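Local coordinates for uncharacterized protein (Kutzneria albida DSM 43870, PDB 5M6Q) that is a microbial transglutaminase that probably transfers the acyl group of protein glutamine side chains to amines, and has enabled site-specific protein labelling, at residues G47-N52 against S59-N64; E74-A79 against F217-A222; S160-R165 against V171-G176. All coordinates share one frame; numbering follows the deposited sequence.

Contact 1: G47-N52 against S59-N64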
loop_
_atom_site.group_PDB
_atom_site.type_symbol
_atom_site.label_atom_id
_atom_site.label_comp_id
_atom_site.label_asym_id
_atom_site.label_seq_id
_atom_site.Cartn_x
_atom_site.Cartn_y
_atom_site.Cartn_z
ATOM N N GLY A 47 6.647 6.962 3.117
ATOM C CA GLY A 47 7.011 6.651 4.484
ATOM C C GLY A 47 5.883 6.248 5.414
ATOM O O GLY A 47 6.081 5.423 6.310
ATOM N N VAL A 48 4.705 6.833 5.216
ATOM C CA VAL A 48 3.540 6.486 6.020
ATOM C C VAL A 48 3.255 4.998 5.835
ATOM O O VAL A 48 3.040 4.275 6.802
ATOM C CB VAL A 48 2.309 7.355 5.660
ATOM C CG1 VAL A 48 1.065 6.928 6.464
ATOM C CG2 VAL A 48 2.615 8.819 5.883
ATOM N N THR A 49 3.320 4.532 4.596
ATOM C CA THR A 49 3.026 3.132 4.297
ATOM C C THR A 49 4.161 2.203 4.747
ATOM O O THR A 49 3.902 1.168 5.346
ATOM C CB THR A 49 2.741 2.939 2.785
ATOM O OG1 THR A 49 1.455 3.497 2.474
ATOM C CG2 THR A 49 2.740 1.478 2.408
ATOM N N VAL A 50 5.411 2.589 4.489
ATOM C CA VAL A 50 6.556 1.781 4.903
ATOM C C VAL A 50 6.550 1.591 6.407
ATOM O O VAL A 50 6.760 0.487 6.910
ATOM C CB VAL A 50 7.878 2.416 4.456
ATOM C CG1 VAL A 50 9.066 1.769 5.194
ATOM C CG2 VAL A 50 8.023 2.314 2.953
ATOM N N VAL A 51 6.285 2.665 7.136
ATOM C CA VAL A 51 6.257 2.539 8.582
ATOM C C VAL A 51 5.134 1.591 9.018
ATOM O O VAL A 51 5.319 0.765 9.907
ATOM C CB VAL A 51 6.133 3.902 9.240
ATOM C CG1 VAL A 51 5.800 3.753 10.729
ATOM C CG2 VAL A 51 7.453 4.664 9.058
ATOM N N ASN A 52 3.986 1.665 8.367
ATOM C CA ASN A 52 2.879 0.807 8.775
ATOM C C ASN A 52 3.054 -0.676 8.410
ATOM O O ASN A 52 2.471 -1.533 9.054
ATOM C CB ASN A 52 1.567 1.336 8.198
ATOM C CG ASN A 52 1.065 2.567 8.937
ATOM O OD1 ASN A 52 1.480 2.841 10.062
ATOM N ND2 ASN A 52 0.177 3.318 8.303
ATOM N N SER A 59 12.481 -1.197 2.010
ATOM C CA SER A 59 12.735 0.230 1.970
ATOM C C SER A 59 11.610 0.890 1.165
ATOM O O SER A 59 11.234 2.019 1.441
ATOM C CB SER A 59 14.113 0.534 1.382
ATOM O OG SER A 59 14.223 0.014 0.075
ATOM N N ASN A 60 11.065 0.162 0.194
ATOM C CA ASN A 60 9.883 0.605 -0.534
ATOM C C ASN A 60 8.739 -0.384 -0.350
ATOM O O ASN A 60 8.962 -1.569 -0.139
ATOM C CB ASN A 60 10.187 0.778 -2.021
ATOM C CG ASN A 60 11.331 1.737 -2.266
ATOM O OD1 ASN A 60 11.432 2.771 -1.611
ATOM N ND2 ASN A 60 12.211 1.390 -3.201
ATOM N N PRO A 61 7.497 0.108 -0.408
ATOM C CA PRO A 61 6.368 -0.821 -0.311
ATOM C C PRO A 61 6.332 -1.737 -1.537
ATOM O O PRO A 61 6.420 -1.258 -2.661
ATOM C CB PRO A 61 5.144 0.109 -0.259
ATOM C CG PRO A 61 5.682 1.440 0.156
ATOM C CD PRO A 61 7.059 1.512 -0.447
ATOM N N PRO A 62 6.205 -3.046 -1.324
ATOM C CA PRO A 62 6.285 -3.985 -2.450
ATOM C C PRO A 62 5.050 -3.927 -3.336
ATOM O O PRO A 62 3.937 -3.827 -2.821
ATOM C CB PRO A 62 6.399 -5.344 -1.761
ATOM C CG PRO A 62 5.635 -5.160 -0.481
ATOM C CD PRO A 62 5.794 -3.706 -0.073
ATOM N N LEU A 63 5.241 -4.008 -4.652
ATOM C CA LEU A 63 4.146 -3.791 -5.591
ATOM C C LEU A 63 3.703 -5.085 -6.260
ATOM O O LEU A 63 2.925 -5.056 -7.210
ATOM C CB LEU A 63 4.560 -2.763 -6.646
ATOM C CG LEU A 63 4.969 -1.418 -6.035
ATOM C CD1 LEU A 63 5.386 -0.410 -7.113
ATOM C CD2 LEU A 63 3.835 -0.830 -5.195
ATOM N N ASN A 64 4.191 -6.205 -5.724
ATOM C CA ASN A 64 3.971 -7.552 -6.271
ATOM C C ASN A 64 2.515 -7.885 -6.559
ATOM O O ASN A 64 2.196 -8.546 -7.543
ATOM C CB ASN A 64 4.492 -8.622 -5.290
ATOM C CG ASN A 64 5.916 -8.388 -4.864
ATOM O OD1 ASN A 64 6.225 -8.385 -3.670
ATOM N ND2 ASN A 64 6.804 -8.215 -5.837
#

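Contact 2: E74-A79 against F217-A222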
loop_
_atom_site.group_PDB
_atom_site.type_symbol
_atom_site.label_atom_id
_atom_site.label_comp_id
_atom_site.label_asym_id
_atom_site.label_seq_id
_atom_site.Cartn_x
_atom_site.Cartn_y
_atom_site.Cartn_z
ATOM N N GLU A 74 -9.244 -6.335 -1.590
ATOM C CA GLU A 74 -9.867 -6.800 -0.360
ATOM C C GLU A 74 -10.087 -8.314 -0.375
ATOM O O GLU A 74 -9.954 -8.974 0.663
ATOM C CB GLU A 74 -11.177 -6.045 -0.124
ATOM C CG GLU A 74 -10.893 -4.615 0.316
ATOM C CD GLU A 74 -12.120 -3.739 0.320
ATOM O OE1 GLU A 74 -12.867 -3.757 -0.683
ATOM O OE2 GLU A 74 -12.323 -3.034 1.333
ATOM N N ALA A 75 -10.403 -8.871 -1.539
ATOM C CA ALA A 75 -10.608 -10.318 -1.629
ATOM C C ALA A 75 -9.277 -11.051 -1.460
ATOM O O ALA A 75 -9.200 -12.116 -0.856
ATOM C CB ALA A 75 -11.257 -10.696 -2.958
ATOM N N VAL A 76 -8.225 -10.462 -1.996
ATOM C CA VAL A 76 -6.910 -11.071 -1.940
ATOM C C VAL A 76 -6.379 -10.974 -0.509
ATOM O O VAL A 76 -5.796 -11.917 0.019
ATOM C CB VAL A 76 -5.977 -10.416 -2.975
ATOM C CG1 VAL A 76 -4.515 -10.782 -2.701
ATOM C CG2 VAL A 76 -6.406 -10.876 -4.396
ATOM N N GLN A 77 -6.641 -9.845 0.138
ATOM C CA GLN A 77 -6.307 -9.673 1.549
ATOM C C GLN A 77 -6.970 -10.748 2.400
ATOM O O GLN A 77 -6.312 -11.397 3.214
ATOM C CB GLN A 77 -6.735 -8.281 2.043
ATOM C CG GLN A 77 -6.398 -8.015 3.507
ATOM C CD GLN A 77 -7.043 -6.744 4.035
ATOM O OE1 GLN A 77 -8.163 -6.387 3.643
ATOM N NE2 GLN A 77 -6.336 -6.045 4.921
ATOM N N ALA A 78 -8.270 -10.948 2.215
ATOM C CA ALA A 78 -8.968 -11.946 3.032
ATOM C C ALA A 78 -8.426 -13.349 2.754
ATOM O O ALA A 78 -8.250 -14.139 3.673
ATOM C CB ALA A 78 -10.463 -11.897 2.793
ATOM N N ALA A 79 -8.142 -13.649 1.496
ATOM C CA ALA A 79 -7.639 -14.967 1.146
ATOM C C ALA A 79 -6.276 -15.220 1.815
ATOM O O ALA A 79 -6.045 -16.282 2.398
ATOM C CB ALA A 79 -7.544 -15.114 -0.365
ATOM N N PHE A 217 -4.477 -0.817 -6.185
ATOM C CA PHE A 217 -4.688 -1.187 -4.811
ATOM C C PHE A 217 -3.864 -2.437 -4.570
ATOM O O PHE A 217 -4.021 -3.445 -5.261
ATOM C CB PHE A 217 -6.173 -1.409 -4.535
ATOM C CG PHE A 217 -6.994 -0.176 -4.733
ATOM C CD1 PHE A 217 -7.218 0.692 -3.676
ATOM C CD2 PHE A 217 -7.484 0.149 -5.982
ATOM C CE1 PHE A 217 -7.950 1.836 -3.862
ATOM C CE2 PHE A 217 -8.217 1.295 -6.170
ATOM C CZ PHE A 217 -8.447 2.137 -5.115
ATOM N N THR A 218 -3.000 -2.357 -3.574
ATOM C CA THR A 218 -1.903 -3.294 -3.429
ATOM C C THR A 218 -1.994 -3.990 -2.101
ATOM O O THR A 218 -2.291 -3.378 -1.078
ATOM C CB THR A 218 -0.544 -2.570 -3.561
ATOM O OG1 THR A 218 -0.483 -1.941 -4.843
ATOM C CG2 THR A 218 0.630 -3.545 -3.405
ATOM N N VAL A 219 -1.761 -5.290 -2.133
ATOM C CA VAL A 219 -1.788 -6.103 -0.935
ATOM C C VAL A 219 -0.367 -6.472 -0.598
ATOM O O VAL A 219 0.385 -6.903 -1.471
ATOM C CB VAL A 219 -2.654 -7.358 -1.138
ATOM C CG1 VAL A 219 -2.741 -8.148 0.160
ATOM C CG2 VAL A 219 -4.025 -6.983 -1.647
ATOM N N ALA A 220 0.005 -6.307 0.662
ATOM C CA ALA A 220 1.343 -6.664 1.113
ATOM C C ALA A 220 1.263 -7.164 2.540
ATOM O O ALA A 220 0.330 -6.827 3.280
ATOM C CB ALA A 220 2.297 -5.463 1.017
ATOM N N PHE A 221 2.238 -7.969 2.938
ATOM C CA PHE A 221 2.279 -8.445 4.303
ATOM C C PHE A 221 2.880 -7.407 5.214
ATOM O O PHE A 221 3.927 -6.834 4.936
ATOM C CB PHE A 221 3.040 -9.772 4.397
ATOM C CG PHE A 221 2.213 -10.941 3.962
ATOM C CD1 PHE A 221 1.105 -11.315 4.698
ATOM C CD2 PHE A 221 2.504 -11.629 2.794
ATOM C CE1 PHE A 221 0.324 -12.371 4.307
ATOM C CE2 PHE A 221 1.725 -12.697 2.396
ATOM C CZ PHE A 221 0.626 -13.064 3.151
ATOM N N ALA A 222 2.164 -7.129 6.286
ATOM C CA ALA A 222 2.678 -6.282 7.343
ATOM C C ALA A 222 3.033 -7.181 8.520
ATOM O O ALA A 222 2.472 -8.262 8.681
ATOM C CB ALA A 222 1.656 -5.218 7.749
#

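Contact 3: S160-R165 against V171-G176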
loop_
_atom_site.group_PDB
_atom_site.type_symbol
_atom_site.label_atom_id
_atom_site.label_comp_id
_atom_site.label_asym_id
_atom_site.label_seq_id
_atom_site.Cartn_x
_atom_site.Cartn_y
_atom_site.Cartn_z
ATOM N N SER A 160 5.853 -4.781 -13.057
ATOM C CA SER A 160 7.281 -5.070 -13.197
ATOM C C SER A 160 8.034 -4.017 -14.018
ATOM O O SER A 160 9.228 -3.843 -13.829
ATOM C CB SER A 160 7.488 -6.451 -13.811
ATOM O OG SER A 160 6.931 -6.512 -15.097
ATOM N N THR A 161 7.343 -3.308 -14.908
ATOM C CA THR A 161 7.990 -2.264 -15.711
ATOM C C THR A 161 8.110 -0.933 -14.987
ATOM O O THR A 161 8.702 0.011 -15.524
ATOM C CB THR A 161 7.233 -1.970 -17.019
ATOM O OG1 THR A 161 5.878 -1.622 -16.712
ATOM C CG2 THR A 161 7.277 -3.160 -17.965
ATOM N N TYR A 162 7.542 -0.843 -13.785
ATOM C CA TYR A 162 7.463 0.436 -13.097
ATOM C C TYR A 162 8.831 0.915 -12.595
ATOM O O TYR A 162 9.565 0.160 -11.969
ATOM C CB TYR A 162 6.464 0.348 -11.941
ATOM C CG TYR A 162 6.308 1.659 -11.243
ATOM C CD1 TYR A 162 5.655 2.724 -11.865
ATOM C CD2 TYR A 162 6.840 1.856 -9.981
ATOM C CE1 TYR A 162 5.534 3.947 -11.244
ATOM C CE2 TYR A 162 6.713 3.060 -9.347
ATOM C CZ TYR A 162 6.052 4.104 -9.982
ATOM O OH TYR A 162 5.928 5.308 -9.346
ATOM N N ARG A 163 9.165 2.173 -12.871
ATOM C CA ARG A 163 10.499 2.720 -12.561
ATOM C C ARG A 163 10.475 3.968 -11.672
ATOM O O ARG A 163 11.474 4.682 -11.593
ATOM C CB ARG A 163 11.237 3.087 -13.853
ATOM C CG ARG A 163 11.193 2.051 -14.946
ATOM C CD ARG A 163 11.865 2.577 -16.218
ATOM N NE ARG A 163 13.131 3.257 -15.934
ATOM C CZ ARG A 163 13.408 4.520 -16.261
ATOM N NH1 ARG A 163 12.510 5.262 -16.911
ATOM N NH2 ARG A 163 14.592 5.039 -15.943
ATOM N N TYR A 164 9.339 4.255 -11.044
ATOM C CA TYR A 164 9.188 5.447 -10.202
ATOM C C TYR A 164 9.439 6.767 -10.938
ATOM O O TYR A 164 9.830 7.760 -10.319
ATOM C CB TYR A 164 10.116 5.372 -8.988
ATOM C CG TYR A 164 9.832 4.195 -8.091
ATOM C CD1 TYR A 164 8.906 4.287 -7.060
ATOM C CD2 TYR A 164 10.486 2.988 -8.279
ATOM C CE1 TYR A 164 8.638 3.209 -6.247
ATOM C CE2 TYR A 164 10.234 1.906 -7.473
ATOM C CZ TYR A 164 9.313 2.013 -6.460
ATOM O OH TYR A 164 9.072 0.915 -5.665
ATOM N N ARG A 165 9.191 6.784 -12.241
ATOM C CA ARG A 165 9.337 7.999 -13.027
ATOM C C ARG A 165 8.134 8.924 -12.881
ATOM O O ARG A 165 7.000 8.487 -13.043
ATOM C CB ARG A 165 9.524 7.674 -14.511
ATOM C CG ARG A 165 9.771 8.935 -15.349
ATOM C CD ARG A 165 9.890 8.674 -16.861
ATOM N NE ARG A 165 10.115 9.932 -17.564
ATOM C CZ ARG A 165 9.302 10.435 -18.483
ATOM N NH1 ARG A 165 8.217 9.768 -18.839
ATOM N NH2 ARG A 165 9.581 11.603 -19.057
ATOM N N VAL A 171 4.821 15.382 -9.150
ATOM C CA VAL A 171 5.334 14.461 -8.131
ATOM C C VAL A 171 5.283 13.028 -8.682
ATOM O O VAL A 171 4.364 12.690 -9.429
ATOM C CB VAL A 171 4.532 14.594 -6.818
ATOM C CG1 VAL A 171 5.083 13.678 -5.738
ATOM C CG2 VAL A 171 4.536 16.042 -6.340
ATOM N N ASN A 172 6.253 12.189 -8.320
ATOM C CA ASN A 172 6.318 10.831 -8.871
ATOM C C ASN A 172 5.112 9.960 -8.481
ATOM O O ASN A 172 4.539 9.269 -9.325
ATOM C CB ASN A 172 7.619 10.131 -8.447
ATOM C CG ASN A 172 7.972 10.355 -6.979
ATOM O OD1 ASN A 172 7.130 10.736 -6.161
ATOM N ND2 ASN A 172 9.230 10.117 -6.640
ATOM N N PHE A 173 4.711 10.006 -7.218
ATOM C CA PHE A 173 3.675 9.095 -6.769
ATOM C C PHE A 173 2.891 9.628 -5.578
ATOM O O PHE A 173 3.260 10.628 -4.975
ATOM C CB PHE A 173 4.299 7.735 -6.416
ATOM C CG PHE A 173 5.516 7.833 -5.534
ATOM C CD1 PHE A 173 5.429 8.367 -4.253
ATOM C CD2 PHE A 173 6.748 7.393 -5.989
ATOM C CE1 PHE A 173 6.548 8.457 -3.435
ATOM C CE2 PHE A 173 7.878 7.486 -5.178
ATOM C CZ PHE A 173 7.770 8.015 -3.896
ATOM N N ASP A 174 1.802 8.943 -5.251
ATOM C CA ASP A 174 1.223 9.048 -3.924
ATOM C C ASP A 174 1.014 7.623 -3.423
ATOM O O ASP A 174 0.782 6.695 -4.217
ATOM C CB ASP A 174 -0.093 9.843 -3.932
ATOM C CG ASP A 174 -0.404 10.496 -2.568
ATOM O OD1 ASP A 174 0.322 10.248 -1.579
ATOM O OD2 ASP A 174 -1.377 11.269 -2.480
ATOM N N TYR A 175 1.156 7.452 -2.118
ATOM C CA TYR A 175 0.826 6.209 -1.423
ATOM C C TYR A 175 -0.197 6.507 -0.371
ATOM O O TYR A 175 -0.025 7.457 0.388
ATOM C CB TYR A 175 2.053 5.604 -0.741
ATOM C CG TYR A 175 3.007 4.958 -1.697
ATOM C CD1 TYR A 175 3.927 5.718 -2.410
ATOM C CD2 TYR A 175 2.979 3.589 -1.901
ATOM C CE1 TYR A 175 4.811 5.112 -3.311
ATOM C CE2 TYR A 175 3.857 2.977 -2.794
ATOM C CZ TYR A 175 4.768 3.743 -3.489
ATOM O OH TYR A 175 5.629 3.129 -4.373
ATOM N N GLY A 176 -1.232 5.679 -0.292
ATOM C CA GLY A 176 -2.240 5.825 0.737
ATOM C C GLY A 176 -2.438 4.534 1.507
ATOM O O GLY A 176 -2.809 3.514 0.945
HETATM O O HOH W 1 4.973 7.520 -11.238
HETATM O O HOH W 2 7.143 1.085 -3.937
#

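Contact 1: G47-N52 against S59-N64
V50 and T49, on one flank of the short helix 47-53, close on the ring of P61 in the loop that follows. On V50 the touching is done by CG2: CG1 stands anti to the backbone N (chi1 165°), which places CG2 beside that N and on the loop side. V50 CG2 then lies 3.6 Å from P61 CD and 3.8 Å from P61 CG, the two side chains meeting at about a right angle. The same methyl comes within 3.6 Å of S59 O, so it spans a backbone carbonyl and the proline ring together. T49 adds a second methyl farther along the ring: T49 CG2 is 3.7 Å from P61 CG and 3.8 Å from P61 CB. Its first torsion (chi1 -73°) keeps OG1 beside the helix backbone and sends the methyl to the loop. P61 CG is thus touched by a methyl from each of two successive helix residues.

P61 and P62 both have polyproline-like backbone angles, and this extended run carries the loop past the helix toward edge strand 66-67. Helix and loop pack together over the sheet, where F127 of strand 122-131 and Y175 of strand 174-179 each touch both T49 and P61. N60 turns outward. S59 O and N60 OD1, two acceptors only 3.1 Å apart, are each hydrogen-bonded by the guanidinium group of R43, through NH1 and NH2 respectively, a positive group that probably offsets their mutual repulsion.

Across the helix and loop the attraction is therefore dispersion and burial of methyl and ring carbons, while S59 O and N60 OD1, at the margin of the contact, are paired with R43. Proline has no N-H to satisfy, so P61 can be buried here without needing a partner for its nitrogen.

Contact 2: E74-A79 against F217-A222
V76 of helix 70-84 and V219 of strand 214-223 meet branch against branch. The closest pair is V76 CG1 and V219 CG2, 4.0 Å apart, and V76 CB is 4.2 Å from V219 CG2, so one strand methyl rests along the CB-CG1 bond of V76. The other strand branch reaches the helix itself: V219 CG1 is 4.1 Å from Q77 CA and 4.4 Å from Q77 CB. With CG1 anti to its own N (chi1 -176°), V219 spreads its two methyls between neighbouring helix residues, CG2 serving V76 and CG1 serving Q77. The valine side chains meet at an oblique angle.

In the next shell, F67 of strand 66-67 touches both valines, L106 packs on V76, and L80, one turn beyond V76, packs on V219. The strand's alternation extends this interface in both directions: F217 lies against L70 and A73, and F221 against V84, all in the same helix. T218 and A220 look to the other side of the sheet, where A220 meets P62. Backbone bonds of F217 to F67 and of A220 to S125 hold the strand between its neighbours 66-67 and 122-131.

Q77 leaves the apolar patch by stretching out (chi1 -179°, chi2 -170°), and its NE2 donates to A124 O and Q180 OE1. Its aliphatic base covers V219 while its amide ties the helix to the adjacent strand 122-131.

The contact is thus a helix laid on a sheet through branched apolar carbons at ordinary van der Waals distances. Its attraction comes from dispersion and exclusion of water, and directional bonding enters through the glutamine amide, beside the valines and outside their buried core.

Contact 3: S160-R165 against V171-G176
A cluster of aromatic residues joins the loop before strand 174-179 to the start of that strand in the antiparallel sheet. Y164 CD1 lies 3.9 Å from F173 CE2, which sits at the edge of the Y164 ring, while CD1 is oblique to the F173 ring. Y175 OH is at that same ring's edge, 3.5 Å from Y164 CE1. Y162 crosses F173 at about a right angle, its OH at the ring edge, 4.0 Å from F173 CD2. F173 CG stands between its backbone N and carbonyl carbon (chi1 48°), folding the ring back under N172 OD1, which lies over its centre and accepts a weak, bent bond from F173 N (2.7 Å, 123°). Y175 CE1 is offset over the opposite face. N172 CB packs 3.7 Å from Y164 O.

Two waters bridge the halves. One gives bonds to N172 O (2.6 Å) and R165 O and accepts one from Y162 OH; the second links Y164 OH to Y175 OH, at 2.6 Å from each. NZ of K129, in the neighbouring strand, is bonded to both Y162 OH and Y175 OH, and F131 packs edge-to-face with Y162.

Aromatic rings and two bridging waters thus close the loop-to-strand junction of the antiparallel sheet, within the microbial transglutaminase family assigned to clan CA, the papain-like peptidases.

All three contacts gather around one antiparallel sheet and are largely buried, contact 1 nearest the chain centre and contact 3 farthest out, with Y164 and N172 partly exposed. Contacts 1 and 2 are apolar, a helix against a loop and a helix against a strand; contact 3 relies on rings, hydroxyls and waters. Contact 1 lies between the others: P62 O packs on T218 CG2 of contact 2, while L63 CD1 meets Y162 CD2 of contact 3 and N60 approaches Y164 OH. Contacts 2 and 3 do not touch, yet both reach the sheet, through strands 214-223 and 174-179, which flank strand 122-131. In sequence, contact 3 is nested inside the long loop that contact 2 closes; contact 1 precedes both.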